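PDB 6HUZ: coenzyme F420-dependent N(5),N(10)-methenyltetrahydromethanopterin reductase-related protein from Desulfurobacterium thermolithotrophum DSM 11699, which binds the iron-guanylylpyridinol cofactor and uses tetrahydrofolate derivatives as substrates, as a bacterial paralog of [Fe]-hydrogenase. Local coordinates for the interface of chains A and B. Residues are numbered along the deposited sequence; one frame, centred on the assembly and turned at random. Chains: chain A/B, Coenzyme F420-dependent N(5),N(10)-methenyltetrahydromethanopterin reductase-related protein.

The three contacts sample one two-fold symmetric dimer interface, largely helical in the parts given, so each recurs with the chains exchanged. Contacts 1 and 2 lie about 16 Å apart and contacts 2 and 3 about 17 Å, measured between the centres of their C-alpha atoms; contacts 1 and 3 are about 24 Å apart. Contact 1, apolar, is built on helix 282-292. Contact 2, a hydroxyl cluster, and contact 3, a charged network, share helix 232-262, which supplies A:Ser242 and A:Leu255. Helix 207-228 runs through all three, which probably helps fix how the subunits are oriented.

Contact 1: the interface of chains A and B. Residues chain A 219, 282-283; chain B 286, 290.
B:Leu290 sets one methyl against A:Leu283 and the other against A:Pro282, where helix 282-292 of one subunit meets its own copy in the other. The helix belongs to the family-typical helical region through which [Fe]-hydrogenase (Hmd) homologues dimerise. The tight part is wholly apolar. B:Leu290 CD1 lies 3.5 Å from A:Leu283 CG and also touches the CD1 branch of that leucine, as the two side chains pass alongside each other in opposite directions. Its other branch, CD2, reaches the ring edge of A:Pro282, 3.6 Å from CG. B:Thr286 presents its methyl rather than its hydroxyl: CG2 stands anti to the backbone N, with OG1 beside that N (chi1 -65°). The methyl meets A:Leu283 CD2 at 3.5 Å and A:Pro282 CB at 3.7 Å, bridging the two residues of chain A. No nitrogen or oxygen pairs across this patch, so shape and methyl packing carry it. The contact is looser towards A:Glu219, whose carboxylate oxygen OE2 comes only to 4.0 Å from B:Leu290 CD1, the two side chains running at about a right angle. That oxygen instead serves its own chain. It accepts the backbone N-H of A:Leu283 through its syn lone pair, at 3.0 Å between A:Leu283 N and A:Glu219 OE2 and 152° at the hydrogen. A:Glu219 thereby ties helix 207-228 to the first turn of helix 282-292 and would help position the leucine; its negative charge may also favour this helix start.

Contact 2: the interface of chains A and B. Residues chain A 238, 241-243, 246, 267; chain B 201, 206, 209-210.
Alike in torsion, A:Ser242 OG (chi1 -70°) and B:Thr210 OG1 (chi1 -63°) both stand anti to their carbonyl carbons and meet across the interface, whereas OG1 of B:Thr209 sits between its backbone N and carbonyl carbon (chi1 50°). The three hydroxyls gather at the start of helix 207-228, in the helical dimer interface of this Hmd paralog. A:Ser242 OG lies 2.6 Å from B:Thr210 OG1 and 3.0 Å from B:Thr209 OG1, both hydrogen bonds whose direction is not decided. The B:Gly206 carbonyl is the common acceptor. B:Thr209 OG1 approaches B:Gly206 O in the carbonyl plane, on a lone pair, at 2.7 Å. B:Thr210 OG1 and A:Ser242 OG come instead from above that plane, each 3.1 Å from B:Gly206 O. B:Thr210 OG1 can also donate to B:Pro201 O at 2.8 Å; one hydroxyl proton cannot serve both carbonyls fully, so its bonds are probably shared or alternate. The cluster draws helix 232-262 of chain A against the turn that also holds Met205 and Ile207, which line the methenyltetrahydrofolate pocket. The amide oxygen of A:Gln238 takes a weak bond from B:Gly206 N; Gln238 and Ser242 also lie at a sodium ion, perhaps from the crystallisation medium. A:Ile246 CD1 packs near the B:Thr210 backbone, while the sulfur SD of A:Met267 rests 4.0 Å from B:Thr210 CG2.

Contact 3: the interface of chains A and B. Residues chain A 250, 254-256, 301, 304, 352; chain B 221, 232, 236, 239.
Charge pairing centres on B:Arg232, whose CG is anti to the backbone N and whose chain bends at chi2 (87°), bringing the guanidinium end-on to A:Glu304. Its NH1 donates to A:Glu304 OE1 at 2.7 Å (167° at the hydrogen) and NH2 to OE2 at 3.1 Å, both oxygens lying near the guanidinium plane. A:Glu256 adds a salt bridge, OE1 3.0 Å from B:Arg232 NH1, but no hydrogen bond, because the N-H points elsewhere. Within chain B, NE of B:Arg232 bonds B:Glu236 OE2 at 2.8 Å, steadying both groups. Among hydrogen bonds, the same OE2 accepts the backbone N-H of A:Leu255, N to OE2 2.9 Å, almost straight (170°), from the opposite face of the carboxylate; a water joins B:Glu236 OE1 to A:Val250 O. Apolar contacts flank these charges: A:Leu301 places CD1 over the face of the B:Tyr221 ring, 3.7 Å from its centroid, and CD2 over the guanidinium, while A:Leu255 CD1 touches B:Tyr221 CD1 at 3.5 Å. An alanine in place of B:Arg232 would probably leave A:Glu304 and A:Glu256 without their cationic mate and uncover A:Leu301 CD2. These contacts probably help hold helices 232-262 of both subunits, 299-306 of A and 207-228 of B together at the dimer interface.

Contact 1: the interface of chains A and B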
# COMPACT_ATOMS: atom_id res chain seq x y z
N GLU A 219 -9.23 8.55 -5.42
CA GLU A 219 -9.19 10.00 -5.48
C GLU A 219 -8.05 10.43 -6.43
O GLU A 219 -8.26 11.30 -7.28
CB GLU A 219 -8.99 10.60 -4.09
CG GLU A 219 -9.01 12.13 -4.11
CD GLU A 219 -9.26 12.77 -2.76
OE1 GLU A 219 -8.43 13.61 -2.36
OE2 GLU A 219 -10.28 12.45 -2.11
N PRO A 282 -11.34 15.53 -1.15
CA PRO A 282 -11.50 15.49 0.32
C PRO A 282 -10.37 14.80 1.09
O PRO A 282 -9.91 15.32 2.09
CB PRO A 282 -12.79 14.69 0.53
CG PRO A 282 -13.10 14.09 -0.80
CD PRO A 282 -12.51 14.94 -1.83
N LEU A 283 -9.95 13.61 0.66
CA LEU A 283 -8.87 12.92 1.36
C LEU A 283 -7.54 13.64 1.26
O LEU A 283 -6.83 13.71 2.25
CB LEU A 283 -8.73 11.48 0.85
CG LEU A 283 -9.85 10.53 1.25
CD1 LEU A 283 -9.66 9.18 0.59
CD2 LEU A 283 -9.93 10.36 2.76
N THR B 286 -13.93 10.42 6.46
CA THR B 286 -13.95 10.98 5.12
C THR B 286 -13.97 9.85 4.09
O THR B 286 -14.69 9.94 3.10
CB THR B 286 -12.74 11.92 4.91
OG1 THR B 286 -12.88 13.03 5.79
CG2 THR B 286 -12.66 12.48 3.50
N LEU B 290 -16.85 8.81 1.18
CA LEU B 290 -16.54 8.62 -0.24
C LEU B 290 -16.99 7.27 -0.77
O LEU B 290 -17.48 7.21 -1.90
CB LEU B 290 -15.03 8.78 -0.48
CG LEU B 290 -14.52 10.18 -0.32
CD1 LEU B 290 -13.00 10.19 -0.33
CD2 LEU B 290 -15.09 11.11 -1.41

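Contact 2: the interface of chains A and B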
# COMPACT_ATOMS: atom_id res chain seq x y z
N GLN A 238 1.83 4.52 -10.52
CA GLN A 238 2.00 5.38 -9.33
C GLN A 238 1.27 4.81 -8.11
O GLN A 238 1.85 4.79 -7.03
CB GLN A 238 1.49 6.80 -9.63
CG GLN A 238 2.41 7.57 -10.57
CD GLN A 238 3.71 7.98 -9.92
OE1 GLN A 238 3.75 8.42 -8.75
NE2 GLN A 238 4.80 7.85 -10.66
N GLN A 241 3.18 1.54 -7.00
CA GLN A 241 4.46 1.86 -6.41
C GLN A 241 4.32 2.46 -5.05
O GLN A 241 5.09 2.07 -4.20
CB GLN A 241 5.26 2.85 -7.29
CG GLN A 241 6.68 3.09 -6.75
CD GLN A 241 7.49 4.11 -7.53
OE1 GLN A 241 8.60 3.84 -7.98
NE2 GLN A 241 7.00 5.32 -7.69
N SER A 242 3.45 3.47 -4.87
CA SER A 242 3.32 4.14 -3.58
C SER A 242 3.02 3.13 -2.50
O SER A 242 3.69 3.12 -1.46
CB SER A 242 2.18 5.18 -3.60
OG SER A 242 2.46 6.32 -4.39
N LEU A 243 2.01 2.29 -2.73
CA LEU A 243 1.58 1.33 -1.73
C LEU A 243 2.58 0.21 -1.48
O LEU A 243 2.75 -0.16 -0.32
CB LEU A 243 0.18 0.80 -2.06
CG LEU A 243 -0.88 1.91 -2.26
CD1 LEU A 243 -2.23 1.32 -2.57
CD2 LEU A 243 -0.91 2.92 -1.08
N ILE A 246 5.36 1.80 0.79
CA ILE A 246 4.97 1.96 2.19
C ILE A 246 4.93 0.59 2.84
O ILE A 246 5.48 0.43 3.90
CB ILE A 246 3.60 2.68 2.37
CG1 ILE A 246 3.73 4.17 1.89
CG2 ILE A 246 3.15 2.61 3.86
CD1 ILE A 246 2.37 4.82 1.71
N MET A 267 7.04 14.83 2.25
CA MET A 267 5.76 14.42 1.75
C MET A 267 4.80 15.59 1.82
O MET A 267 4.10 15.87 0.87
CB MET A 267 5.22 13.28 2.60
CG MET A 267 5.96 11.98 2.36
SD MET A 267 5.04 10.58 3.04
CE MET A 267 5.22 10.88 4.78
N PRO B 201 8.12 7.85 -5.36
CA PRO B 201 6.84 7.79 -4.63
C PRO B 201 6.56 9.03 -3.77
O PRO B 201 5.41 9.34 -3.49
CB PRO B 201 6.95 6.50 -3.80
CG PRO B 201 8.40 6.25 -3.65
CD PRO B 201 9.02 6.76 -4.95
N GLY B 206 2.10 10.58 -7.65
CA GLY B 206 1.62 9.57 -6.70
C GLY B 206 1.73 9.96 -5.23
O GLY B 206 1.31 9.20 -4.35
N THR B 209 -1.49 9.33 -3.33
CA THR B 209 -1.71 8.00 -2.76
C THR B 209 -0.72 7.74 -1.63
O THR B 209 -1.07 7.14 -0.60
CB THR B 209 -1.61 6.95 -3.86
OG1 THR B 209 -0.41 7.12 -4.61
CG2 THR B 209 -2.73 7.05 -4.84
N THR B 210 0.52 8.18 -1.81
CA THR B 210 1.56 7.96 -0.80
C THR B 210 1.16 8.63 0.54
O THR B 210 1.11 7.98 1.58
CB THR B 210 2.93 8.51 -1.28
OG1 THR B 210 3.36 7.80 -2.43
CG2 THR B 210 4.03 8.38 -0.19

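Contact 3: the interface of chains A and B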
# COMPACT_ATOMS: atom_id res chain seq x y z
N VAL A 250 7.30 -0.61 6.16
CA VAL A 250 6.70 -1.07 7.44
C VAL A 250 7.16 -2.52 7.71
O VAL A 250 7.58 -2.83 8.81
CB VAL A 250 5.15 -0.96 7.45
CG1 VAL A 250 4.57 -1.61 8.72
CG2 VAL A 250 4.71 0.50 7.34
N GLY A 254 9.63 -1.32 10.14
CA GLY A 254 8.63 -0.87 11.11
C GLY A 254 8.13 0.54 10.84
O GLY A 254 8.60 1.22 9.92
N LEU A 255 7.21 0.98 11.64
CA LEU A 255 6.66 2.34 11.45
C LEU A 255 7.70 3.42 11.65
O LEU A 255 7.63 4.48 11.03
CB LEU A 255 5.53 2.56 12.48
CG LEU A 255 4.16 1.99 12.10
CD1 LEU A 255 3.24 1.96 13.32
CD2 LEU A 255 3.55 2.80 10.95
N GLU A 256 8.65 3.18 12.53
CA GLU A 256 9.69 4.17 12.79
C GLU A 256 10.56 4.32 11.55
O GLU A 256 10.94 5.41 11.24
CB GLU A 256 10.50 3.81 14.05
CG GLU A 256 11.43 2.60 13.94
CD GLU A 256 10.81 1.27 14.34
OE1 GLU A 256 9.60 1.08 14.13
OE2 GLU A 256 11.56 0.40 14.86
N LEU A 301 6.58 7.69 18.21
CA LEU A 301 7.10 7.19 16.94
C LEU A 301 8.14 8.11 16.36
O LEU A 301 9.12 7.64 15.77
CB LEU A 301 5.97 7.01 15.93
CG LEU A 301 4.99 5.86 16.21
CD1 LEU A 301 3.99 5.71 15.04
CD2 LEU A 301 5.72 4.53 16.40
N GLU A 304 11.34 7.31 17.97
CA GLU A 304 11.97 6.09 17.44
C GLU A 304 12.59 6.42 16.06
O GLU A 304 13.71 6.00 15.77
CB GLU A 304 10.92 4.96 17.27
CG GLU A 304 10.29 4.47 18.55
CD GLU A 304 9.27 3.37 18.34
OE1 GLU A 304 9.25 2.79 17.23
OE2 GLU A 304 8.49 3.06 19.28
N SER A 352 9.72 -7.44 14.65
CA SER A 352 8.89 -6.61 15.53
C SER A 352 9.29 -6.84 16.99
O SER A 352 9.53 -5.86 17.71
CB SER A 352 7.41 -6.92 15.33
OG SER A 352 6.94 -6.43 14.08
N TYR B 221 -2.94 3.42 13.40
CA TYR B 221 -2.03 3.14 14.51
C TYR B 221 -2.57 3.83 15.78
O TYR B 221 -2.57 3.23 16.86
CB TYR B 221 -0.62 3.67 14.16
CG TYR B 221 0.26 3.85 15.37
CD1 TYR B 221 1.02 2.81 15.86
CD2 TYR B 221 0.33 5.08 16.02
CE1 TYR B 221 1.83 2.97 16.98
CE2 TYR B 221 1.13 5.24 17.15
CZ TYR B 221 1.87 4.18 17.63
OH TYR B 221 2.68 4.32 18.73
N ARG B 232 1.57 -3.58 19.02
CA ARG B 232 2.24 -2.86 17.91
C ARG B 232 2.50 -3.82 16.77
O ARG B 232 2.27 -3.49 15.60
CB ARG B 232 3.59 -2.30 18.40
CG ARG B 232 4.44 -1.65 17.31
CD ARG B 232 4.15 -0.20 17.07
NE ARG B 232 5.24 0.37 16.26
CZ ARG B 232 6.31 0.95 16.77
NH1 ARG B 232 7.27 1.40 15.96
NH2 ARG B 232 6.45 1.08 18.08
N GLU B 236 1.29 -3.19 12.95
CA GLU B 236 2.21 -3.08 11.81
C GLU B 236 1.95 -4.16 10.79
O GLU B 236 2.11 -3.90 9.62
CB GLU B 236 3.68 -3.12 12.26
CG GLU B 236 4.04 -1.89 13.05
CD GLU B 236 5.53 -1.71 13.28
OE1 GLU B 236 6.31 -2.65 13.02
OE2 GLU B 236 5.91 -0.61 13.74
N ILE B 239 -1.11 -2.99 8.77
CA ILE B 239 -0.75 -1.90 7.80
C ILE B 239 -0.02 -2.52 6.60
O ILE B 239 -0.41 -2.29 5.47
CB ILE B 239 0.16 -0.84 8.47
CG1 ILE B 239 -0.63 -0.08 9.56
CG2 ILE B 239 0.76 0.16 7.42
CD1 ILE B 239 0.23 0.58 10.54
O HOH W 1 6.98 -4.33 10.96